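PDB 3L3B: Es1 family protein from Ehrlichia chaffeensis, which is of uncertain function but has an amidotransferase-like domain of the DJ-1/PfpI family and may take part in isoprenoid biosynthesis. Local coordinates for residues L46-L51 and F58-P63; E101-E106 and R145-A150; M110-G115 and Q229-S234; Y117-N122 and P161-A166. All coordinates share one frame; numbering follows the deposited sequence.

Interaction 1: residues L46-L51 and F58-P63; sequences LVMLEL and FKCFAP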
loop_
_atom_site.group_PDB
_atom_site.type_symbol
_atom_site.label_atom_id
_atom_site.label_comp_id
_atom_site.label_asym_id
_atom_site.label_seq_id
_atom_site.Cartn_x
_atom_site.Cartn_y
_atom_site.Cartn_z
ATOM N N LEU B 46 6.216 0.466 -0.893
ATOM C CA LEU B 46 7.382 1.052 -1.570
ATOM C C LEU B 46 8.662 0.221 -1.329
ATOM O O LEU B 46 9.532 0.114 -2.224
ATOM C CB LEU B 46 7.537 2.533 -1.209
ATOM C CG LEU B 46 6.410 3.491 -1.594
ATOM C CD1 LEU B 46 6.655 4.871 -0.984
ATOM C CD2 LEU B 46 6.222 3.564 -3.093
ATOM N N VAL B 47 8.768 -0.354 -0.135
ATOM C CA VAL B 47 9.821 -1.320 0.190
ATOM C C VAL B 47 9.716 -2.540 -0.765
ATOM O O VAL B 47 10.712 -2.961 -1.343
ATOM C CB VAL B 47 9.747 -1.756 1.639
ATOM C CG1 VAL B 47 10.468 -3.123 1.856
ATOM C CG2 VAL B 47 10.338 -0.679 2.541
ATOM N N MET B 48 8.525 -3.091 -0.939
ATOM C CA MET B 48 8.343 -4.250 -1.829
ATOM C C MET B 48 8.581 -3.906 -3.302
ATOM O O MET B 48 9.156 -4.713 -4.026
ATOM C CB MET B 48 6.935 -4.835 -1.686
ATOM C CG MET B 48 6.636 -5.374 -0.326
ATOM S SD MET B 48 5.037 -6.213 -0.259
ATOM C CE MET B 48 3.938 -4.821 -0.365
ATOM N N LEU B 49 8.162 -2.712 -3.738
ATOM C CA LEU B 49 8.412 -2.230 -5.112
ATOM C C LEU B 49 9.910 -2.141 -5.398
ATOM O O LEU B 49 10.395 -2.711 -6.370
ATOM C CB LEU B 49 7.731 -0.874 -5.337
ATOM C CG LEU B 49 7.962 -0.095 -6.623
ATOM C CD1 LEU B 49 7.368 -0.833 -7.771
ATOM C CD2 LEU B 49 7.397 1.297 -6.534
ATOM N N GLU B 50 10.651 -1.471 -4.526
ATOM C CA GLU B 50 12.106 -1.338 -4.684
ATOM C C GLU B 50 12.906 -2.624 -4.510
ATOM O O GLU B 50 13.900 -2.820 -5.192
ATOM C CB GLU B 50 12.631 -0.235 -3.763
ATOM C CG GLU B 50 12.050 1.124 -4.168
ATOM C CD GLU B 50 12.485 1.485 -5.585
ATOM O OE1 GLU B 50 11.630 1.468 -6.496
ATOM O OE2 GLU B 50 13.687 1.719 -5.801
ATOM N N LEU B 51 12.505 -3.512 -3.603
ATOM C CA LEU B 51 13.114 -4.847 -3.595
ATOM C C LEU B 51 12.915 -5.491 -4.955
ATOM O O LEU B 51 13.866 -5.983 -5.554
ATOM C CB LEU B 51 12.550 -5.743 -2.486
ATOM C CG LEU B 51 12.967 -5.359 -1.063
ATOM C CD1 LEU B 51 12.134 -6.100 -0.028
ATOM C CD2 LEU B 51 14.498 -5.617 -0.836
ATOM N N PHE B 58 11.087 -11.583 -2.137
ATOM C CA PHE B 58 10.863 -11.387 -0.721
ATOM C C PHE B 58 9.745 -12.219 -0.164
ATOM O O PHE B 58 8.892 -12.743 -0.901
ATOM C CB PHE B 58 10.598 -9.900 -0.419
ATOM C CG PHE B 58 9.413 -9.319 -1.185
ATOM C CD1 PHE B 58 8.136 -9.493 -0.736
ATOM C CD2 PHE B 58 9.607 -8.596 -2.339
ATOM C CE1 PHE B 58 7.050 -8.978 -1.453
ATOM C CE2 PHE B 58 8.537 -8.068 -3.041
ATOM C CZ PHE B 58 7.266 -8.277 -2.588
ATOM N N LYS B 59 9.752 -12.309 1.166
ATOM C CA LYS B 59 8.715 -13.007 1.930
ATOM C C LYS B 59 8.352 -12.196 3.144
ATOM O O LYS B 59 9.207 -11.713 3.901
ATOM C CB LYS B 59 9.189 -14.397 2.394
ATOM C CG LYS B 59 8.940 -15.519 1.437
ATOM C CD LYS B 59 9.514 -16.833 1.976
ATOM C CE LYS B 59 9.181 -18.026 1.121
ATOM N NZ LYS B 59 9.451 -19.252 1.903
ATOM N N CYS B 60 7.062 -12.109 3.371
ATOM C CA CYS B 60 6.540 -11.317 4.425
ATOM C C CYS B 60 6.277 -12.216 5.615
ATOM O O CYS B 60 5.735 -13.320 5.453
ATOM C CB CYS B 60 5.258 -10.630 4.015
ATOM S SG CYS B 60 5.448 -9.243 2.777
ATOM N N PHE B 61 6.542 -11.664 6.800
ATOM C CA PHE B 61 6.352 -12.348 8.072
ATOM C C PHE B 61 5.679 -11.441 9.048
ATOM O O PHE B 61 5.876 -10.256 9.010
ATOM C CB PHE B 61 7.723 -12.716 8.667
ATOM C CG PHE B 61 8.454 -13.687 7.867
ATOM C CD1 PHE B 61 8.212 -15.050 8.028
ATOM C CD2 PHE B 61 9.391 -13.262 6.927
ATOM C CE1 PHE B 61 8.909 -15.966 7.281
ATOM C CE2 PHE B 61 10.064 -14.173 6.149
ATOM C CZ PHE B 61 9.819 -15.539 6.327
ATOM N N ALA B 62 4.868 -12.007 9.919
ATOM C CA ALA B 62 4.266 -11.269 11.006
ATOM C C ALA B 62 3.934 -12.230 12.171
ATOM O O ALA B 62 3.724 -13.425 11.965
ATOM C CB ALA B 62 2.989 -10.590 10.549
ATOM N N PRO B 63 3.807 -11.682 13.380
ATOM C CA PRO B 63 3.501 -12.490 14.534
ATOM C C PRO B 63 2.022 -12.788 14.580
ATOM O O PRO B 63 1.223 -11.919 14.234
ATOM C CB PRO B 63 3.896 -11.580 15.693
ATOM C CG PRO B 63 3.674 -10.230 15.168
ATOM C CD PRO B 63 4.194 -10.317 13.768
#

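Interaction 2: residues E101-E106 and R145-A150; sequences EQIRVE and REFYNA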
loop_
_atom_site.group_PDB
_atom_site.type_symbol
_atom_site.label_atom_id
_atom_site.label_comp_id
_atom_site.label_asym_id
_atom_site.label_seq_id
_atom_site.Cartn_x
_atom_site.Cartn_y
_atom_site.Cartn_z
ATOM N N GLU B 101 7.297 -16.885 13.642
ATOM C CA GLU B 101 7.960 -17.967 14.384
ATOM C C GLU B 101 8.530 -18.996 13.384
ATOM O O GLU B 101 9.375 -19.811 13.765
ATOM C CB GLU B 101 6.979 -18.621 15.374
ATOM N N GLN B 102 8.056 -18.957 12.124
ATOM C CA GLN B 102 8.496 -19.868 11.029
ATOM C C GLN B 102 9.728 -19.386 10.216
ATOM O O GLN B 102 10.213 -20.103 9.344
ATOM C CB GLN B 102 7.327 -20.135 10.047
ATOM N N ILE B 103 10.237 -18.194 10.493
ATOM C CA ILE B 103 11.327 -17.626 9.703
ATOM C C ILE B 103 12.600 -18.453 9.825
ATOM O O ILE B 103 12.998 -18.811 10.916
ATOM C CB ILE B 103 11.620 -16.156 10.101
ATOM C CG1 ILE B 103 12.599 -15.501 9.134
ATOM C CG2 ILE B 103 12.144 -16.040 11.518
ATOM C CD1 ILE B 103 12.365 -13.965 9.019
ATOM N N ARG B 104 13.210 -18.733 8.679
ATOM C CA ARG B 104 14.486 -19.435 8.587
ATOM C C ARG B 104 15.475 -18.413 8.004
ATOM O O ARG B 104 15.474 -18.134 6.799
ATOM C CB ARG B 104 14.337 -20.715 7.716
ATOM N N VAL B 105 16.308 -17.847 8.871
ATOM C CA VAL B 105 17.089 -16.655 8.519
ATOM C C VAL B 105 18.151 -16.973 7.460
ATOM O O VAL B 105 18.449 -16.130 6.595
ATOM C CB VAL B 105 17.692 -16.012 9.792
ATOM C CG1 VAL B 105 18.728 -14.900 9.462
ATOM C CG2 VAL B 105 16.555 -15.481 10.678
ATOM N N GLU B 106 18.654 -18.217 7.490
ATOM C CA GLU B 106 19.588 -18.717 6.472
ATOM C C GLU B 106 19.021 -18.646 5.040
ATOM O O GLU B 106 19.776 -18.592 4.074
ATOM C CB GLU B 106 20.028 -20.155 6.799
ATOM N N ARG B 145 17.723 -10.038 15.953
ATOM C CA ARG B 145 19.041 -10.455 16.453
ATOM C C ARG B 145 19.651 -11.579 15.593
ATOM O O ARG B 145 20.870 -11.623 15.427
ATOM C CB ARG B 145 18.961 -10.916 17.922
ATOM C CG ARG B 145 18.591 -9.804 18.917
ATOM C CD ARG B 145 19.840 -9.096 19.350
ATOM N NE ARG B 145 19.690 -8.185 20.483
ATOM C CZ ARG B 145 20.134 -8.400 21.711
ATOM N NH1 ARG B 145 19.980 -7.444 22.632
ATOM N NH2 ARG B 145 20.740 -9.547 22.027
ATOM N N GLU B 146 18.827 -12.495 15.053
ATOM C CA GLU B 146 19.378 -13.559 14.214
ATOM C C GLU B 146 19.958 -12.995 12.933
ATOM O O GLU B 146 21.029 -13.405 12.501
ATOM C CB GLU B 146 18.371 -14.669 13.905
ATOM C CG GLU B 146 18.231 -15.690 15.008
ATOM C CD GLU B 146 17.411 -16.883 14.578
ATOM O OE1 GLU B 146 17.979 -17.795 13.954
ATOM O OE2 GLU B 146 16.191 -16.897 14.845
ATOM N N PHE B 147 19.263 -12.040 12.337
ATOM C CA PHE B 147 19.785 -11.348 11.147
ATOM C C PHE B 147 21.056 -10.593 11.546
ATOM O O PHE B 147 22.072 -10.689 10.862
ATOM C CB PHE B 147 18.773 -10.377 10.554
ATOM C CG PHE B 147 17.824 -11.019 9.555
ATOM C CD1 PHE B 147 18.213 -11.198 8.223
ATOM C CD2 PHE B 147 16.615 -11.501 9.961
ATOM C CE1 PHE B 147 17.369 -11.813 7.298
ATOM C CE2 PHE B 147 15.772 -12.124 9.050
ATOM C CZ PHE B 147 16.162 -12.265 7.708
ATOM N N TYR B 148 21.009 -9.873 12.652
ATOM C CA TYR B 148 22.188 -9.086 13.078
ATOM C C TYR B 148 23.366 -9.977 13.388
ATOM O O TYR B 148 24.502 -9.723 12.937
ATOM C CB TYR B 148 21.877 -8.205 14.284
ATOM C CG TYR B 148 23.071 -7.415 14.717
ATOM C CD1 TYR B 148 23.488 -6.317 13.992
ATOM C CD2 TYR B 148 23.813 -7.800 15.828
ATOM C CE1 TYR B 148 24.616 -5.610 14.376
ATOM C CE2 TYR B 148 24.954 -7.088 16.230
ATOM C CZ TYR B 148 25.330 -5.994 15.494
ATOM O OH TYR B 148 26.464 -5.304 15.839
ATOM N N ASN B 149 23.132 -11.051 14.133
ATOM C CA ASN B 149 24.269 -11.939 14.462
ATOM C C ASN B 149 24.817 -12.715 13.245
ATOM O O ASN B 149 25.959 -13.081 13.241
ATOM C CB ASN B 149 23.905 -12.882 15.610
ATOM C CG ASN B 149 23.760 -12.146 16.933
ATOM O OD1 ASN B 149 22.865 -12.452 17.722
ATOM N ND2 ASN B 149 24.616 -11.140 17.164
ATOM N N ALA B 150 23.994 -12.947 12.218
ATOM C CA ALA B 150 24.458 -13.513 10.952
ATOM C C ALA B 150 25.040 -12.462 9.973
ATOM O O ALA B 150 25.306 -12.810 8.836
ATOM C CB ALA B 150 23.311 -14.295 10.259
#

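Interaction 3: residues M110-G115 and Q229-S234; sequences MLVIPG and QDMISS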
loop_
_atom_site.group_PDB
_atom_site.type_symbol
_atom_site.label_atom_id
_atom_site.label_comp_id
_atom_site.label_asym_id
_atom_site.label_seq_id
_atom_site.Cartn_x
_atom_site.Cartn_y
_atom_site.Cartn_z
ATOM N N MET B 110 18.923 -10.473 3.783
ATOM C CA MET B 110 18.638 -9.197 4.419
ATOM C C MET B 110 17.202 -9.199 4.989
ATOM O O MET B 110 16.409 -10.080 4.671
ATOM C CB MET B 110 18.795 -8.048 3.408
ATOM C CG MET B 110 17.865 -8.127 2.128
ATOM S SD MET B 110 18.037 -6.722 0.940
ATOM C CE MET B 110 16.853 -5.578 1.618
ATOM N N LEU B 111 16.900 -8.163 5.767
ATOM C CA LEU B 111 15.639 -7.947 6.436
ATOM C C LEU B 111 15.281 -6.499 6.258
ATOM O O LEU B 111 16.142 -5.640 6.386
ATOM C CB LEU B 111 15.799 -8.250 7.933
ATOM C CG LEU B 111 14.624 -7.926 8.841
ATOM C CD1 LEU B 111 13.428 -8.835 8.436
ATOM C CD2 LEU B 111 14.964 -8.063 10.278
ATOM N N VAL B 112 14.012 -6.220 5.913
ATOM C CA VAL B 112 13.497 -4.851 5.927
ATOM C C VAL B 112 12.263 -4.790 6.839
ATOM O O VAL B 112 11.415 -5.703 6.837
ATOM C CB VAL B 112 13.218 -4.306 4.513
ATOM C CG1 VAL B 112 12.896 -2.808 4.572
ATOM C CG2 VAL B 112 14.426 -4.543 3.622
ATOM N N ILE B 113 12.221 -3.744 7.666
ATOM C CA ILE B 113 11.131 -3.466 8.557
ATOM C C ILE B 113 10.508 -2.102 8.215
ATOM O O ILE B 113 10.999 -1.058 8.650
ATOM C CB ILE B 113 11.599 -3.425 10.014
ATOM C CG1 ILE B 113 12.504 -4.629 10.307
ATOM C CG2 ILE B 113 10.389 -3.429 10.913
ATOM C CD1 ILE B 113 13.314 -4.542 11.614
ATOM N N PRO B 114 9.392 -2.104 7.470
ATOM C CA PRO B 114 8.680 -0.836 7.275
ATOM C C PRO B 114 8.265 -0.228 8.607
ATOM O O PRO B 114 8.237 -0.915 9.634
ATOM C CB PRO B 114 7.453 -1.259 6.475
ATOM C CG PRO B 114 7.841 -2.522 5.775
ATOM C CD PRO B 114 8.831 -3.200 6.672
ATOM N N GLY B 115 7.898 1.048 8.631
ATOM C CA GLY B 115 7.481 1.638 9.883
ATOM C C GLY B 115 5.975 1.496 10.074
ATOM O O GLY B 115 5.324 0.592 9.507
ATOM N N GLN B 229 13.894 4.294 -1.656
ATOM C CA GLN B 229 14.671 3.863 -2.810
ATOM C C GLN B 229 16.191 3.899 -2.489
ATOM O O GLN B 229 16.922 2.980 -2.824
ATOM C CB GLN B 229 14.339 4.751 -4.006
ATOM C CG GLN B 229 15.173 4.490 -5.248
ATOM C CD GLN B 229 14.784 5.402 -6.383
ATOM O OE1 GLN B 229 15.267 6.525 -6.482
ATOM N NE2 GLN B 229 13.902 4.927 -7.235
ATOM N N ASP B 230 16.641 4.944 -1.808
ATOM C CA ASP B 230 18.052 5.043 -1.451
ATOM C C ASP B 230 18.485 3.986 -0.421
ATOM O O ASP B 230 19.594 3.462 -0.480
ATOM C CB ASP B 230 18.354 6.408 -0.884
ATOM C CG ASP B 230 19.862 6.662 -0.805
ATOM O OD1 ASP B 230 20.405 6.760 0.323
ATOM O OD2 ASP B 230 20.496 6.683 -1.877
ATOM N N MET B 231 17.594 3.688 0.522
ATOM C CA MET B 231 17.882 2.711 1.529
ATOM C C MET B 231 18.080 1.316 0.922
ATOM O O MET B 231 19.085 0.671 1.173
ATOM C CB MET B 231 16.758 2.694 2.562
ATOM C CG MET B 231 17.149 1.874 3.728
ATOM S SD MET B 231 15.869 1.640 4.908
ATOM C CE MET B 231 14.880 0.405 4.095
ATOM N N ILE B 232 17.141 0.878 0.093
ATOM C CA ILE B 232 17.162 -0.458 -0.493
ATOM C C ILE B 232 18.340 -0.580 -1.454
ATOM O O ILE B 232 19.074 -1.583 -1.393
ATOM C CB ILE B 232 15.846 -0.788 -1.258
ATOM C CG1 ILE B 232 14.598 -0.780 -0.336
ATOM C CG2 ILE B 232 16.017 -2.095 -2.031
ATOM C CD1 ILE B 232 14.593 -1.699 0.902
ATOM N N SER B 233 18.551 0.437 -2.306
ATOM C CA SER B 233 19.782 0.520 -3.102
ATOM C C SER B 233 21.023 0.270 -2.257
ATOM O O SER B 233 21.847 -0.559 -2.604
ATOM C CB SER B 233 19.942 1.891 -3.793
ATOM O OG SER B 233 18.862 2.138 -4.681
ATOM N N SER B 234 21.156 1.004 -1.156
ATOM C CA SER B 234 22.349 0.922 -0.322
ATOM C C SER B 234 22.514 -0.468 0.253
ATOM O O SER B 234 23.619 -0.973 0.367
ATOM C CB SER B 234 22.275 1.933 0.820
ATOM O OG SER B 234 22.189 3.246 0.298
#

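Interaction 4: residues Y117-N122 and P161-A166; sequences YGVAKN and PAVVVA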
loop_
_atom_site.group_PDB
_atom_site.type_symbol
_atom_site.label_atom_id
_atom_site.label_comp_id
_atom_site.label_asym_id
_atom_site.label_seq_id
_atom_site.Cartn_x
_atom_site.Cartn_y
_atom_site.Cartn_z
ATOM N N TYR B 117 2.970 2.987 13.307
ATOM C CA TYR B 117 2.800 3.077 14.740
ATOM C C TYR B 117 2.659 1.714 15.331
ATOM O O TYR B 117 3.059 1.486 16.481
ATOM C CB TYR B 117 1.590 3.961 15.080
ATOM C CG TYR B 117 1.453 4.333 16.542
ATOM C CD1 TYR B 117 2.259 5.326 17.108
ATOM C CD2 TYR B 117 0.537 3.673 17.371
ATOM C CE1 TYR B 117 2.142 5.667 18.463
ATOM C CE2 TYR B 117 0.413 4.008 18.728
ATOM C CZ TYR B 117 1.219 5.010 19.261
ATOM O OH TYR B 117 1.111 5.357 20.586
ATOM N N GLY B 118 2.122 0.783 14.551
ATOM C CA GLY B 118 2.012 -0.612 14.998
ATOM C C GLY B 118 3.298 -1.337 15.289
ATOM O O GLY B 118 3.343 -2.221 16.144
ATOM N N VAL B 119 4.352 -0.988 14.575
ATOM C CA VAL B 119 5.632 -1.569 14.842
ATOM C C VAL B 119 6.019 -1.215 16.257
ATOM O O VAL B 119 6.367 -2.103 17.019
ATOM C CB VAL B 119 6.715 -1.087 13.854
ATOM C CG1 VAL B 119 8.099 -1.678 14.211
ATOM C CG2 VAL B 119 6.311 -1.468 12.438
ATOM N N ALA B 120 5.937 0.061 16.616
ATOM C CA ALA B 120 6.293 0.486 17.970
ATOM C C ALA B 120 5.303 -0.065 19.030
ATOM O O ALA B 120 5.708 -0.580 20.069
ATOM C CB ALA B 120 6.395 2.012 18.025
ATOM N N LYS B 121 4.011 -0.011 18.735
ATOM C CA LYS B 121 2.969 -0.372 19.693
ATOM C C LYS B 121 2.821 -1.876 19.814
ATOM O O LYS B 121 2.594 -2.411 20.931
ATOM C CB LYS B 121 1.610 0.250 19.241
ATOM N N ASN B 122 2.917 -2.580 18.694
ATOM C CA ASN B 122 2.716 -4.032 18.701
ATOM C C ASN B 122 3.943 -4.866 19.031
ATOM O O ASN B 122 3.808 -5.979 19.502
ATOM C CB ASN B 122 2.091 -4.531 17.395
ATOM C CG ASN B 122 0.776 -3.882 17.111
ATOM O OD1 ASN B 122 0.145 -3.331 18.010
ATOM N ND2 ASN B 122 0.357 -3.903 15.838
ATOM N N PRO B 161 13.619 2.344 13.064
ATOM C CA PRO B 161 15.025 2.436 13.468
ATOM C C PRO B 161 15.211 2.521 14.971
ATOM O O PRO B 161 16.188 1.978 15.485
ATOM C CB PRO B 161 15.526 3.692 12.743
ATOM C CG PRO B 161 14.717 3.775 11.519
ATOM C CD PRO B 161 13.326 3.248 11.928
ATOM N N ALA B 162 14.275 3.196 15.663
ATOM C CA ALA B 162 14.299 3.353 17.117
ATOM C C ALA B 162 14.130 2.011 17.790
ATOM O O ALA B 162 14.845 1.684 18.758
ATOM C CB ALA B 162 13.164 4.369 17.596
ATOM N N VAL B 163 13.211 1.206 17.271
ATOM C CA VAL B 163 12.994 -0.112 17.803
ATOM C C VAL B 163 14.208 -1.036 17.594
ATOM O O VAL B 163 14.540 -1.825 18.497
ATOM C CB VAL B 163 11.768 -0.783 17.238
ATOM C CG1 VAL B 163 11.528 -2.165 17.962
ATOM C CG2 VAL B 163 10.537 0.157 17.382
ATOM N N VAL B 164 14.856 -0.906 16.429
ATOM C CA VAL B 164 16.056 -1.673 16.126
ATOM C C VAL B 164 17.185 -1.278 17.071
ATOM O O VAL B 164 17.875 -2.150 17.587
ATOM C CB VAL B 164 16.501 -1.529 14.649
ATOM C CG1 VAL B 164 17.904 -2.218 14.432
ATOM C CG2 VAL B 164 15.444 -2.091 13.702
ATOM N N VAL B 165 17.374 0.025 17.286
ATOM C CA VAL B 165 18.402 0.504 18.213
ATOM C C VAL B 165 18.192 -0.141 19.576
ATOM O O VAL B 165 19.123 -0.722 20.134
ATOM C CB VAL B 165 18.471 2.062 18.267
ATOM C CG1 VAL B 165 19.258 2.565 19.422
ATOM C CG2 VAL B 165 19.012 2.599 16.906
ATOM N N ALA B 166 16.949 -0.103 20.051
ATOM C CA ALA B 166 16.610 -0.593 21.388
ATOM C C ALA B 166 16.865 -2.104 21.521
ATOM O O ALA B 166 17.492 -2.576 22.460
ATOM C CB ALA B 166 15.118 -0.259 21.709
#

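Interaction 1: residues L46-L51 and F58-P63
Met-48 lies across the ring of Phe-58 where helix 41-53 packs back on strand 56-62, the second strand of the beta-alpha-beta unit formed by 24-29, 41-53 and 56-62. Helix and strand run nearly antiparallel, their short axes at 158° and 10.3 Å apart, and large side chains bridge the gap. The Met-48 side chain crosses Phe-58 at about a right angle. Its CG sits over one ring face, 4.1 Å from the ring centroid, in a CH-pi contact. Its CB comes down near the far end of the ring, 3.6 Å from Phe-58 CZ. The sulfur SD stands obliquely to the same ring, 4.5 Å from the centroid, which makes this a Met-aromatic contact as well.

Phe-58 reaches the helix because chi1 of 58° sets its CG between the backbone N and the carbonyl carbon, and from there the ring turns one face to Met-48. Leu-51, one turn on, approaches the ring obliquely through CB, and its CD1 meets Phe-58 CB at 4.1 Å. No hydrogen bond joins the two segments, so apolar and aromatic packing carries the contact. Ile-92 of helix 85-92 and Arg-42 of the second subunit also pack on Met-48. With CG anti to the carbonyl carbon (chi1 -63°) and chi2 extended, the methionine SD is carried past the ring toward the strand and ends 4.3 Å from Cys-60 SG.

Interaction 2: residues E101-E106 and R145-A150
Val-105 has the most surface buried in this contact, and it spends it on the ring of Phe-147. Its CG1 methyl stands over the centre of the ring, 3.8 Å from the centroid and only 3° off the ring normal, a CH-pi contact almost exactly on the ring axis. With CG1 anti to the backbone N (chi1 170°), the other methyl, CG2, turns toward the helix and touches two residues at once: it lies 3.8 Å from Phe-147 CE2 and equally far from Glu-146 CB.

Phe-147, second in buried surface, presents its ring through a chi1 of -87°, which carries the ring closer to the loop than its CB direction alone would suggest. While Val-105 covers a face, Ile-103 comes to the edge: its CD1 lies in the ring plane, 3.9 Å from CE2 of Phe-147. The ring is therefore met by methyls from two directions. Glu-146 is the exposed member, and its aliphatic CB does the touching.

The loop between strands 97-99 and 110-113 is in this way fastened to the last turn of helix 138-149. The backbone O of Val-105 also accepts a hydrogen bond from Lys-152 NZ. Deeper in, Ile-103 and Phe-147 both pack on Ala-27 of strand 24-29, and Phe-147 reaches Ile-154 of strand 154-157, so the ring packs against the two strands that flank strand 110-113 in the central sheet.

Interaction 3: residues M110-G115 and Q229-S234
Val-112 holds CG1 anti to its own nitrogen (chi1 -171°), which spreads both methyls toward helix 221-238, and Met-231 answers with a chain that runs straight through chi1 and chi2 before bending at chi3 (77°). That bend delivers its CE to the valine. The two side chains meet tip to tip, Met-231 CE lying 3.8 Å from Val-112 CG1. Ile-232 arrives differently: its CG1 is placed beside the backbone N by a chi1 of -62°, and its side chain crosses that of Val-112 at about a right angle, with CD1 at 3.9 Å from Val-112 CG2. The same CD1 is 4.2 Å from Val-112 CG1, so it rests against both branches of the valine, while the methionine methyl adds to CG1 alone.

All three touching residues are buried, and no hydrogen bond crosses between the segments. The two serine hydroxyls bond back to the helix backbone. Ser-233 OG donates to Gln-229 O at 2.8 Å, and Ser-234 OG to Asp-230 O at 2.7 Å; each carbonyl also takes the backbone N-H of its serine, the two donors coming from opposite faces of the carbonyl plane.

Val-47 of helix 41-53 packs on Val-112 as well, so two helices share this strand residue. On the other face of the strand, Leu-111 and Ile-113 pack on helix 138-149. Strand 110-113 pairs with 24-29 and 154-157 in the middle of a largely parallel sheet, the arrangement of the three-layer alpha/beta/alpha sandwich of the DJ-1/PfpI family.

Interaction 4: residues Y117-N122 and P161-A166
Val-163 is the residue of 161-166 that meets helix 117-122, where it touches Val-119 and Ala-120. Ahead of it in the segment, Pro-161 packs on Ala-156 of strand 154-157, and Ala-162 faces Leu-185 and Ile-186 of helix 185-189. Val-163 then turns toward the other helix. With CG1 anti to the backbone N (chi1 -175°), its CG2 carries both contacts across: it lies 4.3 Å from Ala-120 CA and 4.4 Å from Val-119 CG1. One methyl thus rests against the backbone of Ala-120 and a branch of the residue before it, Val-119. The CA atoms of Ala-120 and Val-163 are 6.7 Å apart, a close approach that the small alanine allows.

The two helices, 117-123 and 160-168, follow strands 110-113 and 154-157 in the DJ-1/PfpI fold, each entered from the C-terminal end of its strand. Beyond Val-163, Val-164 returns to the sheet at Ala-156, and Val-165 packs on Val-176 of strand 175-176 and on Met-189 of helix 185-189.

How the interactions relate
Interactions 1, 3 and 4 are buried, whereas interaction 2 is only partly so, with Glu-146 exposed to solvent. Interactions 1 and 3 reach the same sheet and meet directly: Leu-51 CD2 lies 3.4 Å from Met-110 CE. Interaction 2 joins interaction 1 through Phe-61 and Ile-103, and interaction 3 through Phe-147, which packs on Leu-111. Interaction 4 is nested within the chain loop closed by interaction 3 and touches it at Val-119 and Val-164. Aromatic rings dominate interactions 1 and 2. In interaction 1 the methionine sulfur itself meets a ring, whereas in interaction 3 only a methionine methyl touches; interaction 4 is sparse and aliphatic. Interaction 1 alone lies against the second subunit.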